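Local coordinates for protein putative TetR transcriptional regulator (Rhodococcus sp., PDB 2I10) that probably binds DNA through an N-terminal helix-turn-helix domain as a TetR-family transcriptional regulator, with a ligand-binding C-terminal domain that here holds p-nitrophenol, at residues B[65-70]-B[125-130]; B[61-66]-B[106-111]; B[72-77]-B[88-93]. One frame throughout, in Å; residues are numbered along the deposited sequence.

Contact 1: B[65-70]-B[125-130]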
ATOM      1  N   ARG B  65      -1.371  15.631   4.387  1.00 35.88           N
ATOM      2  CA  ARG B  65      -1.441  15.195   2.993  1.00 37.18           C
ATOM      3  C   ARG B  65      -0.996  13.718   2.822  1.00 36.70           C
ATOM      4  O   ARG B  65      -1.589  12.994   2.046  1.00 36.95           O
ATOM      5  CB  ARG B  65      -0.616  16.144   2.110  1.00 37.00           C
ATOM      6  CG  ARG B  65      -0.640  15.869   0.597  1.00 41.62           C
ATOM      7  CD  ARG B  65      -2.020  16.054  -0.029  1.00 48.06           C
ATOM      8  NE  ARG B  65      -2.630  17.377   0.183  1.00 51.69           N
ATOM      9  CZ  ARG B  65      -2.617  18.370  -0.708  1.00 54.99           C
ATOM     10  NH1 ARG B  65      -1.994  18.212  -1.869  1.00 56.70           N
ATOM     11  NH2 ARG B  65      -3.205  19.534  -0.437  1.00 55.32           N
ATOM     12  N   TYR B  66       0.024  13.282   3.550  1.00 36.11           N
ATOM     13  CA  TYR B  66       0.674  12.003   3.253  1.00 37.47           C
ATOM     14  C   TYR B  66       0.552  10.876   4.269  1.00 38.93           C
ATOM     15  O   TYR B  66       1.038   9.784   4.007  1.00 39.10           O
ATOM     16  CB  TYR B  66       2.152  12.234   3.019  1.00 36.13           C
ATOM     17  CG  TYR B  66       2.476  12.943   1.702  1.00 36.76           C
ATOM     18  CD1 TYR B  66       2.568  12.218   0.512  1.00 34.86           C
ATOM     19  CD2 TYR B  66       2.716  14.330   1.659  1.00 33.82           C
ATOM     20  CE1 TYR B  66       2.883  12.838  -0.705  1.00 35.79           C
ATOM     21  CE2 TYR B  66       3.038  14.981   0.421  1.00 34.27           C
ATOM     22  CZ  TYR B  66       3.118  14.216  -0.745  1.00 34.18           C
ATOM     23  OH  TYR B  66       3.409  14.807  -1.965  1.00 35.84           O
HETATM   24  N   MSE B  67      -0.029  11.128   5.434  1.00 40.45           N
HETATM   25  CA  MSE B  67      -0.081  10.131   6.508  1.00 44.50           C
HETATM   26  C   MSE B  67      -1.441   9.443   6.440  1.00 43.06           C
HETATM   27  O   MSE B  67      -2.458  10.136   6.523  1.00 45.05           O
HETATM   28  CB  MSE B  67       0.162  10.784   7.893  1.00 43.33           C
HETATM   29  CG  MSE B  67       1.497  10.408   8.661  1.00 45.28           C
HETATM   30 SE   MSE B  67       1.256  10.842  10.666  0.80 58.03          SE
HETATM   31  CE  MSE B  67       0.044   9.440  11.072  1.00 53.21           C
ATOM     32  N   CYS B  68      -1.478   8.113   6.250  1.00 40.99           N
ATOM     33  CA  CYS B  68      -2.733   7.334   6.388  1.00 40.60           C
ATOM     34  C   CYS B  68      -3.320   7.507   7.808  1.00 39.01           C
ATOM     35  O   CYS B  68      -4.506   7.788   7.986  1.00 38.74           O
ATOM     36  CB  CYS B  68      -2.522   5.813   6.031  1.00 39.89           C
ATOM     37  SG  CYS B  68      -2.395   5.410   4.146  1.00 45.72           S
ATOM     38  N   GLU B  69      -2.451   7.379   8.803  1.00 37.18           N
ATOM     39  CA  GLU B  69      -2.842   7.239  10.216  1.00 37.76           C
ATOM     40  C   GLU B  69      -3.084   8.545  10.987  1.00 38.82           C
ATOM     41  O   GLU B  69      -2.987   8.545  12.221  1.00 40.03           O
ATOM     42  CB  GLU B  69      -1.779   6.436  10.965  1.00 35.76           C
ATOM     43  CG  GLU B  69      -1.377   5.149  10.271  1.00 34.92           C
ATOM     44  CD  GLU B  69      -0.217   5.293   9.276  1.00 30.39           C
ATOM     45  OE1 GLU B  69       0.113   6.409   8.817  1.00 31.25           O
ATOM     46  OE2 GLU B  69       0.365   4.251   8.955  1.00 31.93           O
ATOM     47  N   ARG B  70      -3.380   9.637  10.281  1.00 38.83           N
ATOM     48  CA  ARG B  70      -3.589  10.959  10.897  1.00 39.22           C
ATOM     49  C   ARG B  70      -4.581  10.970  12.066  1.00 38.43           C
ATOM     50  O   ARG B  70      -5.752  10.645  11.871  1.00 36.54           O
ATOM     51  CB  ARG B  70      -4.031  11.962   9.810  1.00 39.83           C
ATOM     52  CG  ARG B  70      -3.536  13.368  10.080  1.00 40.84           C
ATOM     53  CD  ARG B  70      -2.024  13.425  10.198  1.00 40.29           C
ATOM     54  NE  ARG B  70      -1.579  14.794  10.372  1.00 38.80           N
ATOM     55  CZ  ARG B  70      -0.803  15.286  11.345  1.00 38.20           C
ATOM     56  NH1 ARG B  70      -0.283  14.533  12.296  1.00 36.84           N
ATOM     57  NH2 ARG B  70      -0.489  16.579  11.327  1.00 36.20           N
ATOM     58  N   ASP B 125      10.352   6.171  13.308  1.00 27.55           N
ATOM     59  CA  ASP B 125       9.798   6.216  14.646  1.00 28.54           C
ATOM     60  C   ASP B 125       8.391   6.812  14.641  1.00 27.70           C
ATOM     61  O   ASP B 125       7.472   6.288  15.276  1.00 26.97           O
ATOM     62  CB  ASP B 125      10.755   6.965  15.608  1.00 28.52           C
ATOM     63  CG  ASP B 125      12.014   6.165  15.906  1.00 31.89           C
ATOM     64  OD1 ASP B 125      12.068   4.961  15.550  1.00 35.13           O
ATOM     65  OD2 ASP B 125      12.954   6.724  16.493  1.00 34.25           O
ATOM     66  N   LEU B 126       8.222   7.872  13.874  1.00 28.02           N
ATOM     67  CA  LEU B 126       6.916   8.527  13.753  1.00 28.36           C
ATOM     68  C   LEU B 126       5.840   7.563  13.160  1.00 27.95           C
ATOM     69  O   LEU B 126       4.735   7.444  13.692  1.00 27.01           O
ATOM     70  CB  LEU B 126       7.078   9.813  12.906  1.00 28.84           C
ATOM     71  CG  LEU B 126       5.852  10.674  12.546  1.00 31.26           C
ATOM     72  CD1 LEU B 126       6.297  11.854  11.732  1.00 37.58           C
ATOM     73  CD2 LEU B 126       4.868   9.947  11.719  1.00 37.92           C
ATOM     74  N   LEU B 127       6.168   6.914  12.041  1.00 27.24           N
ATOM     75  CA  LEU B 127       5.262   5.940  11.442  1.00 26.86           C
ATOM     76  C   LEU B 127       4.986   4.732  12.321  1.00 27.32           C
ATOM     77  O   LEU B 127       3.865   4.276  12.371  1.00 25.83           O
ATOM     78  CB  LEU B 127       5.784   5.469  10.059  1.00 27.32           C
ATOM     79  CG  LEU B 127       5.827   6.571   9.004  1.00 26.86           C
ATOM     80  CD1 LEU B 127       6.481   6.097   7.681  1.00 29.67           C
ATOM     81  CD2 LEU B 127       4.410   7.048   8.792  1.00 23.81           C
ATOM     82  N   THR B 128       6.013   4.205  12.983  1.00 27.27           N
ATOM     83  CA  THR B 128       5.830   3.087  13.901  1.00 28.91           C
ATOM     84  C   THR B 128       4.843   3.430  15.023  1.00 28.92           C
ATOM     85  O   THR B 128       3.937   2.636  15.303  1.00 28.76           O
ATOM     86  CB  THR B 128       7.168   2.640  14.513  1.00 29.40           C
ATOM     87  OG1 THR B 128       8.051   2.258  13.455  1.00 33.02           O
ATOM     88  CG2 THR B 128       6.983   1.472  15.437  1.00 32.25           C
ATOM     89  N   ALA B 129       5.015   4.606  15.644  1.00 26.09           N
ATOM     90  CA  ALA B 129       4.089   5.065  16.667  1.00 25.93           C
ATOM     91  C   ALA B 129       2.680   5.275  16.109  1.00 25.02           C
ATOM     92  O   ALA B 129       1.718   4.847  16.688  1.00 24.30           O
ATOM     93  CB  ALA B 129       4.632   6.419  17.320  1.00 23.60           C
ATOM     94  N   ALA B 130       2.568   5.964  14.988  1.00 24.71           N
ATOM     95  CA  ALA B 130       1.260   6.282  14.405  1.00 25.65           C
ATOM     96  C   ALA B 130       0.477   5.049  13.999  1.00 25.97           C
ATOM     97  O   ALA B 130      -0.768   5.019  14.121  1.00 26.11           O
ATOM     98  CB  ALA B 130       1.430   7.207  13.140  1.00 24.88           C
TER
HETATM   99  O   HOH W   1      -2.575   7.044  14.515  1.00 33.55           O
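M67, a selenomethionine, lays the end of its side chain over A130 and beside L126. Its CE meets CB of A130 at 3.3 Å, tighter than a usual van der Waals contact, while SE lies 3.9 Å from CD2 of L126; the two longer side chains cross obliquely. The bend at chi3 (71°) puts CE on the A130 side of SE. CD2 of L127 completes the patch more loosely, 4.4 Å from CG of M67. The segment 65-70 is where helix 55-66, which links the DNA-binding head of a TetR-type regulator to its all-helical C-terminal domain, gives way to a short connection before helix 71-78. M67 is the first residue to leave helical backbone angles, and R70 is the N-cap of the next helix. E69 approaches the same alanine with its aliphatic part: its CB is 3.6 Å from O of A130. Its OE2 is hydrogen-bonded to the Y169 hydroxyl. No direct hydrogen bond joins the two segments, but one water donates to both backbones, to O of E69 at 2.8 Å and to O of A130 at 2.7 Å.

Contact 2: B[61-66]-B[106-111]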
ATOM      1  N   LYS B  61       1.137  20.143   7.969  1.00 30.96           N
ATOM      2  CA  LYS B  61       0.343  20.149   6.708  1.00 32.78           C
ATOM      3  C   LYS B  61       0.790  19.001   5.773  1.00 32.27           C
ATOM      4  O   LYS B  61      -0.021  18.402   5.058  1.00 31.61           O
ATOM      5  CB  LYS B  61       0.483  21.495   5.941  1.00 32.85           C
ATOM      6  CG  LYS B  61      -0.069  22.751   6.635  1.00 35.91           C
ATOM      7  CD  LYS B  61       0.481  24.102   5.951  1.00 36.41           C
ATOM      8  CE  LYS B  61       0.430  25.344   6.849  1.00 38.49           C
ATOM      9  NZ  LYS B  61      -0.942  25.615   7.454  1.00 43.09           N
ATOM     10  N   THR B  62       2.090  18.739   5.766  1.00 31.69           N
ATOM     11  CA  THR B  62       2.665  17.672   4.949  1.00 32.75           C
ATOM     12  C   THR B  62       2.115  16.308   5.470  1.00 32.35           C
ATOM     13  O   THR B  62       1.694  15.480   4.677  1.00 33.29           O
ATOM     14  CB  THR B  62       4.215  17.725   4.951  1.00 32.51           C
ATOM     15  OG1 THR B  62       4.646  18.944   4.333  1.00 32.68           O
ATOM     16  CG2 THR B  62       4.806  16.608   4.115  1.00 36.41           C
ATOM     17  N   LEU B  63       2.061  16.123   6.787  1.00 31.64           N
ATOM     18  CA  LEU B  63       1.515  14.904   7.375  1.00 31.73           C
ATOM     19  C   LEU B  63       0.042  14.761   7.109  1.00 32.71           C
ATOM     20  O   LEU B  63      -0.426  13.627   6.940  1.00 34.29           O
ATOM     21  CB  LEU B  63       1.807  14.811   8.873  1.00 30.21           C
ATOM     22  CG  LEU B  63       3.251  14.786   9.392  1.00 30.80           C
ATOM     23  CD1 LEU B  63       3.250  14.671  10.942  1.00 28.68           C
ATOM     24  CD2 LEU B  63       4.078  13.623   8.772  1.00 29.52           C
ATOM     25  N   ASP B  64      -0.718  15.855   7.116  1.00 32.45           N
ATOM     26  CA  ASP B  64      -2.123  15.798   6.705  1.00 33.73           C
ATOM     27  C   ASP B  64      -2.257  15.218   5.299  1.00 35.07           C
ATOM     28  O   ASP B  64      -3.163  14.443   5.039  1.00 35.68           O
ATOM     29  CB  ASP B  64      -2.781  17.190   6.698  1.00 34.05           C
ATOM     30  CG  ASP B  64      -2.939  17.788   8.085  1.00 36.32           C
ATOM     31  OD1 ASP B  64      -2.807  17.041   9.085  1.00 36.82           O
ATOM     32  OD2 ASP B  64      -3.207  19.023   8.173  1.00 41.22           O
ATOM     33  N   ARG B  65      -1.371  15.631   4.387  1.00 35.88           N
ATOM     34  CA  ARG B  65      -1.441  15.195   2.993  1.00 37.18           C
ATOM     35  C   ARG B  65      -0.996  13.718   2.822  1.00 36.70           C
ATOM     36  O   ARG B  65      -1.589  12.994   2.046  1.00 36.95           O
ATOM     37  CB  ARG B  65      -0.616  16.144   2.110  1.00 37.00           C
ATOM     38  CG  ARG B  65      -0.640  15.869   0.597  1.00 41.62           C
ATOM     39  CD  ARG B  65      -2.020  16.054  -0.029  1.00 48.06           C
ATOM     40  NE  ARG B  65      -2.630  17.377   0.183  1.00 51.69           N
ATOM     41  CZ  ARG B  65      -2.617  18.370  -0.708  1.00 54.99           C
ATOM     42  NH1 ARG B  65      -1.994  18.212  -1.869  1.00 56.70           N
ATOM     43  NH2 ARG B  65      -3.205  19.534  -0.437  1.00 55.32           N
ATOM     44  N   TYR B  66       0.024  13.282   3.550  1.00 36.11           N
ATOM     45  CA  TYR B  66       0.674  12.003   3.253  1.00 37.47           C
ATOM     46  C   TYR B  66       0.552  10.876   4.269  1.00 38.93           C
ATOM     47  O   TYR B  66       1.038   9.784   4.007  1.00 39.10           O
ATOM     48  CB  TYR B  66       2.152  12.234   3.019  1.00 36.13           C
ATOM     49  CG  TYR B  66       2.476  12.943   1.702  1.00 36.76           C
ATOM     50  CD1 TYR B  66       2.568  12.218   0.512  1.00 34.86           C
ATOM     51  CD2 TYR B  66       2.716  14.330   1.659  1.00 33.82           C
ATOM     52  CE1 TYR B  66       2.883  12.838  -0.705  1.00 35.79           C
ATOM     53  CE2 TYR B  66       3.038  14.981   0.421  1.00 34.27           C
ATOM     54  CZ  TYR B  66       3.118  14.216  -0.745  1.00 34.18           C
ATOM     55  OH  TYR B  66       3.409  14.807  -1.965  1.00 35.84           O
ATOM     56  N   GLY B 106       1.647   6.997  -2.710  1.00 13.26           N
ATOM     57  CA  GLY B 106       0.886   6.353  -1.675  1.00 12.55           C
ATOM     58  C   GLY B 106       1.224   7.117  -0.398  1.00 12.71           C
ATOM     59  O   GLY B 106       1.966   8.126  -0.438  1.00 11.56           O
ATOM     60  N   CYS B 107       0.671   6.649   0.717  1.00 13.34           N
ATOM     61  CA  CYS B 107       0.906   7.289   1.985  1.00 14.02           C
ATOM     62  C   CYS B 107       2.224   6.805   2.541  1.00 13.98           C
ATOM     63  O   CYS B 107       2.855   5.860   2.028  1.00 13.17           O
ATOM     64  CB  CYS B 107      -0.236   7.080   2.953  1.00 16.25           C
ATOM     65  SG  CYS B 107      -0.382   5.410   3.626  1.00 21.98           S
HETATM   66  N   MSE B 108       2.677   7.467   3.579  1.00 12.76           N
HETATM   67  CA  MSE B 108       4.019   7.245   4.029  1.00 14.18           C
HETATM   68  C   MSE B 108       4.294   5.815   4.490  1.00 13.12           C
HETATM   69  O   MSE B 108       5.364   5.258   4.236  1.00 14.66           O
HETATM   70  CB  MSE B 108       4.353   8.266   5.101  1.00 12.80           C
HETATM   71  CG  MSE B 108       4.415   9.698   4.568  1.00 12.54           C
HETATM   72 SE   MSE B 108       4.251  11.059   6.072  0.80 19.57          SE
HETATM   73  CE  MSE B 108       5.704  10.344   7.192  1.00 21.56           C
ATOM     74  N   THR B 109       3.376   5.197   5.192  1.00 11.94           N
ATOM     75  CA  THR B 109       3.600   3.755   5.472  1.00 13.20           C
ATOM     76  C   THR B 109       3.766   2.843   4.233  1.00 12.78           C
ATOM     77  O   THR B 109       4.586   1.909   4.230  1.00 12.26           O
ATOM     78  CB  THR B 109       2.525   3.208   6.461  1.00 13.18           C
ATOM     79  OG1 THR B 109       2.671   3.971   7.663  1.00 12.50           O
ATOM     80  CG2 THR B 109       2.619   1.623   6.709  1.00 11.99           C
ATOM     81  N   VAL B 110       2.987   3.100   3.202  1.00 13.53           N
ATOM     82  CA  VAL B 110       3.197   2.408   1.936  1.00 13.68           C
ATOM     83  C   VAL B 110       4.661   2.620   1.481  1.00 14.33           C
ATOM     84  O   VAL B 110       5.382   1.656   1.254  1.00 14.54           O
ATOM     85  CB  VAL B 110       2.173   2.833   0.844  1.00 13.66           C
ATOM     86  CG1 VAL B 110       2.643   2.400  -0.551  1.00 13.89           C
ATOM     87  CG2 VAL B 110       0.760   2.246   1.157  1.00 12.29           C
ATOM     88  N   GLN B 111       5.095   3.877   1.403  1.00 15.13           N
ATOM     89  CA  GLN B 111       6.487   4.235   1.059  1.00 15.68           C
ATOM     90  C   GLN B 111       7.566   3.560   1.939  1.00 16.01           C
ATOM     91  O   GLN B 111       8.582   3.030   1.408  1.00 16.32           O
ATOM     92  CB  GLN B 111       6.636   5.767   1.084  1.00 15.08           C
ATOM     93  CG  GLN B 111       6.046   6.430  -0.154  1.00 14.91           C
ATOM     94  CD  GLN B 111       6.836   6.054  -1.424  1.00 13.76           C
ATOM     95  OE1 GLN B 111       8.073   6.115  -1.425  1.00 14.25           O
ATOM     96  NE2 GLN B 111       6.120   5.671  -2.509  1.00  8.62           N
TER
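L63 reaches M108, a selenomethionine, with one branch: its CD2 lies 3.7 Å from SE and 4.0 Å from CE of M108, the two side chains crossing at a slant. This is the last turn of helix 55-66, the connecting helix of the TetR fold between the DNA-binding head and the C-terminal domain, and it packs against the start of the short helix 108-112. One turn further on, Y66 does most of the work. Its CB touches CG of M108 at 3.7 Å, so the selenomethionine chain meets the tip of L63 and the base of Y66, and its bend at chi3 (53°) places CE back near L63. At the edge of the Y66 ring, near its plane, lies O of G106, 4.2 Å from CD1. Other parts of the fold close the site: Y66 also touches Q18 of helix 15-27, and M108 packs on I123 and L127 of helix 121-148. C107, the N-cap of helix 108-112, sits beside the end of the connecting helix, its CB 3.2 Å from O of Y66, while its sulfur is held in the disulfide with C68. Beyond it the contact meets the dimer interface, where Q111 hydrogen-bonds with both ends of its amide to the backbone of the second subunit. The one hydrogen bond across the segments is made by backbone alone: N of M108, in the first turn of its helix, donates to O of Y66 at 2.9 Å, with an N-H...O angle of 149° and the nitrogen almost in line with the C=O bond, at a C=O...N angle of 168°.

Contact 3: B[72-77]-B[88-93]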
ATOM      1  N   LEU B  72      -6.338  13.184  14.053  1.00 39.03           N
ATOM      2  CA  LEU B  72      -7.580  13.965  14.122  1.00 38.61           C
ATOM      3  C   LEU B  72      -8.676  13.332  13.265  1.00 37.54           C
ATOM      4  O   LEU B  72      -9.823  13.232  13.693  1.00 37.10           O
ATOM      5  CB  LEU B  72      -7.331  15.442  13.735  1.00 39.68           C
ATOM      6  CG  LEU B  72      -8.538  16.337  13.334  1.00 40.18           C
ATOM      7  CD1 LEU B  72      -9.551  16.513  14.456  1.00 43.25           C
ATOM      8  CD2 LEU B  72      -8.137  17.709  12.789  1.00 40.49           C
ATOM      9  N   GLN B  73      -8.314  12.860  12.072  1.00 36.28           N
ATOM     10  CA  GLN B  73      -9.300  12.262  11.197  1.00 35.05           C
ATOM     11  C   GLN B  73      -9.722  10.894  11.700  1.00 34.06           C
ATOM     12  O   GLN B  73     -10.875  10.560  11.604  1.00 33.23           O
ATOM     13  CB  GLN B  73      -8.795  12.198   9.764  1.00 36.22           C
ATOM     14  CG  GLN B  73      -8.858  13.544   9.046  1.00 38.11           C
ATOM     15  CD  GLN B  73      -7.902  14.579   9.655  1.00 44.13           C
ATOM     16  OE1 GLN B  73      -6.740  14.274  10.006  1.00 40.63           O
ATOM     17  NE2 GLN B  73      -8.407  15.820   9.810  1.00 47.05           N
ATOM     18  N   LEU B  74      -8.804  10.125  12.273  1.00 33.25           N
ATOM     19  CA  LEU B  74      -9.178   8.825  12.831  1.00 34.93           C
ATOM     20  C   LEU B  74     -10.156   8.990  14.015  1.00 34.50           C
ATOM     21  O   LEU B  74     -11.223   8.372  14.063  1.00 34.44           O
ATOM     22  CB  LEU B  74      -7.923   8.066  13.250  1.00 34.37           C
ATOM     23  CG  LEU B  74      -8.121   6.622  13.704  1.00 37.72           C
ATOM     24  CD1 LEU B  74      -8.691   5.739  12.597  1.00 33.09           C
ATOM     25  CD2 LEU B  74      -6.742   6.126  14.156  1.00 38.12           C
ATOM     26  N   GLU B  75      -9.787   9.867  14.943  1.00 34.77           N
ATOM     27  CA  GLU B  75     -10.620  10.218  16.087  1.00 35.56           C
ATOM     28  C   GLU B  75     -11.988  10.756  15.699  1.00 34.93           C
ATOM     29  O   GLU B  75     -12.995  10.330  16.260  1.00 33.85           O
ATOM     30  CB  GLU B  75      -9.856  11.161  17.022  1.00 35.68           C
ATOM     31  CG  GLU B  75      -8.774  10.356  17.770  1.00 39.20           C
ATOM     32  CD  GLU B  75      -7.864  11.181  18.641  1.00 43.69           C
ATOM     33  OE1 GLU B  75      -7.802  12.415  18.415  1.00 47.49           O
ATOM     34  OE2 GLU B  75      -7.203  10.581  19.548  1.00 41.82           O
ATOM     35  N   GLU B  76     -12.030  11.631  14.697  1.00 34.85           N
ATOM     36  CA  GLU B  76     -13.305  12.133  14.217  1.00 36.57           C
ATOM     37  C   GLU B  76     -14.172  11.022  13.657  1.00 34.38           C
ATOM     38  O   GLU B  76     -15.385  11.017  13.854  1.00 34.81           O
ATOM     39  CB  GLU B  76     -13.149  13.347  13.261  1.00 36.55           C
ATOM     40  CG  GLU B  76     -12.937  13.061  11.765  1.00 41.69           C
ATOM     41  CD  GLU B  76     -12.489  14.319  10.959  1.00 41.89           C
ATOM     42  OE1 GLU B  76     -12.046  15.334  11.579  1.00 48.27           O
ATOM     43  OE2 GLU B  76     -12.586  14.287   9.702  1.00 49.68           O
ATOM     44  N   ALA B  77     -13.555  10.060  12.972  1.00 33.39           N
ATOM     45  CA  ALA B  77     -14.309   8.918  12.463  1.00 31.68           C
ATOM     46  C   ALA B  77     -14.806   8.006  13.618  1.00 31.19           C
ATOM     47  O   ALA B  77     -15.902   7.490  13.557  1.00 30.86           O
ATOM     48  CB  ALA B  77     -13.460   8.133  11.476  1.00 31.02           C
ATOM     49  N   LEU B  88     -16.420   2.782   8.170  1.00 30.16           N
ATOM     50  CA  LEU B  88     -16.938   3.293   6.912  1.00 31.60           C
ATOM     51  C   LEU B  88     -16.540   4.763   6.654  1.00 32.90           C
ATOM     52  O   LEU B  88     -16.011   5.093   5.570  1.00 33.17           O
ATOM     53  CB  LEU B  88     -18.463   3.103   6.820  1.00 31.57           C
ATOM     54  CG  LEU B  88     -19.098   3.829   5.625  1.00 32.30           C
ATOM     55  CD1 LEU B  88     -18.875   3.091   4.305  1.00 31.54           C
ATOM     56  CD2 LEU B  88     -20.585   4.006   5.830  1.00 34.29           C
ATOM     57  N   ASP B  89     -16.833   5.621   7.634  1.00 32.93           N
ATOM     58  CA  ASP B  89     -16.459   7.025   7.665  1.00 33.64           C
ATOM     59  C   ASP B  89     -14.960   7.164   7.448  1.00 31.82           C
ATOM     60  O   ASP B  89     -14.510   7.902   6.594  1.00 32.00           O
ATOM     61  CB  ASP B  89     -16.723   7.521   9.079  1.00 35.14           C
ATOM     62  CG  ASP B  89     -17.528   8.770   9.151  1.00 41.04           C
ATOM     63  OD1 ASP B  89     -18.736   8.696   8.759  1.00 46.28           O
ATOM     64  OD2 ASP B  89     -16.973   9.800   9.673  1.00 44.32           O
ATOM     65  N   PHE B  90     -14.178   6.463   8.257  1.00 30.61           N
ATOM     66  CA  PHE B  90     -12.740   6.507   8.120  1.00 30.24           C
ATOM     67  C   PHE B  90     -12.226   6.123   6.712  1.00 30.17           C
ATOM     68  O   PHE B  90     -11.381   6.826   6.108  1.00 29.86           O
ATOM     69  CB  PHE B  90     -12.067   5.620   9.136  1.00 30.72           C
ATOM     70  CG  PHE B  90     -10.604   5.795   9.145  1.00 31.26           C
ATOM     71  CD1 PHE B  90     -10.063   7.078   9.344  1.00 34.09           C
ATOM     72  CD2 PHE B  90      -9.753   4.729   8.912  1.00 33.46           C
ATOM     73  CE1 PHE B  90      -8.688   7.281   9.307  1.00 32.02           C
ATOM     74  CE2 PHE B  90      -8.386   4.923   8.895  1.00 34.36           C
ATOM     75  CZ  PHE B  90      -7.850   6.188   9.087  1.00 33.71           C
ATOM     76  N   LEU B  91     -12.726   5.013   6.200  1.00 30.12           N
ATOM     77  CA  LEU B  91     -12.214   4.491   4.913  1.00 30.57           C
ATOM     78  C   LEU B  91     -12.578   5.372   3.745  1.00 31.73           C
ATOM     79  O   LEU B  91     -11.707   5.670   2.898  1.00 33.56           O
ATOM     80  CB  LEU B  91     -12.632   3.025   4.663  1.00 29.07           C
ATOM     81  CG  LEU B  91     -12.077   1.951   5.572  1.00 27.20           C
ATOM     82  CD1 LEU B  91     -12.629   0.545   5.110  1.00 25.12           C
ATOM     83  CD2 LEU B  91     -10.533   1.964   5.689  1.00 23.99           C
ATOM     84  N   THR B  92     -13.843   5.814   3.674  1.00 32.17           N
ATOM     85  CA  THR B  92     -14.268   6.749   2.628  1.00 31.63           C
ATOM     86  C   THR B  92     -13.602   8.161   2.724  1.00 32.54           C
ATOM     87  O   THR B  92     -13.336   8.806   1.708  1.00 32.77           O
ATOM     88  CB  THR B  92     -15.809   6.949   2.590  1.00 32.33           C
ATOM     89  OG1 THR B  92     -16.250   7.522   3.827  1.00 31.20           O
ATOM     90  CG2 THR B  92     -16.553   5.658   2.322  1.00 31.16           C
ATOM     91  N   GLY B  93     -13.365   8.634   3.941  1.00 32.59           N
ATOM     92  CA  GLY B  93     -12.620   9.870   4.184  1.00 33.38           C
ATOM     93  C   GLY B  93     -11.180   9.789   3.669  1.00 33.04           C
ATOM     94  O   GLY B  93     -10.672  10.747   3.088  1.00 32.43           O
TER
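L74 covers one face of the F90 ring with a single methyl. CD1 stands 3.5 Å from the ring centroid and only 8° off the ring normal, a CH-pi contact in which all six ring carbons are within 4.0 Å of that methyl. In F90, CG is anti to the backbone N (chi1 -172°), and the ring beyond it lies under L74. Next to this CH-pi contact A77 packs backbone-close: its CB is 3.7 Å from both N and CB of F90. The two form the tight half of a helix pair, 71-78 against 83-98 in the C-terminal domain; the axes of segments 72-77 and 88-93 are 8.9 Å apart at closest, their directions 143° apart. Further into the domain, L74 also touches M134 and T137 of helix 121-148, and F90 touches V168 of helix 157-177.

The D89 and Q73 side is looser and partly exposed. D89 meets A77 loosely, OD2 4.0 Å from CA and CB 4.1 Å from CB, and its OD1 makes a salt bridge to R80. Q73 contributes little, its side chain leading away. E76 and D89 bring like charges near each other, OE2 to OD2 being 6.3 Å, and may repel weakly, which the R80 salt bridge would probably offset. With no hydrogen bond across the segments, the pairing rests on shape and apolar burial rather than on directed bonds; the charged side chains sit at the margin.

How the contacts relate
Contacts 1 and 2 are neighbours, their centres 7 Å apart, and both begin at the end of helix 55-66, sharing R65 and Y66. The C68-C107 disulfide, SG to SG 2.1 Å, ties the loop of contact 1 to the N-cap of contact 2, and OE2 of E69 adds a probable hydrogen bond to OG1 of T109 at 2.7 Å. Contact 3 lies within the chain spanned by both others, touching contact 1 where CZ of F90 is 3.9 Å from O of C68; it does not touch contact 2. Bound p-nitrophenol, in a pocket of R131, E132, R135 and R162, is about 9 Å from the side chain of E69, and about 13 Å from those of C107 and L74.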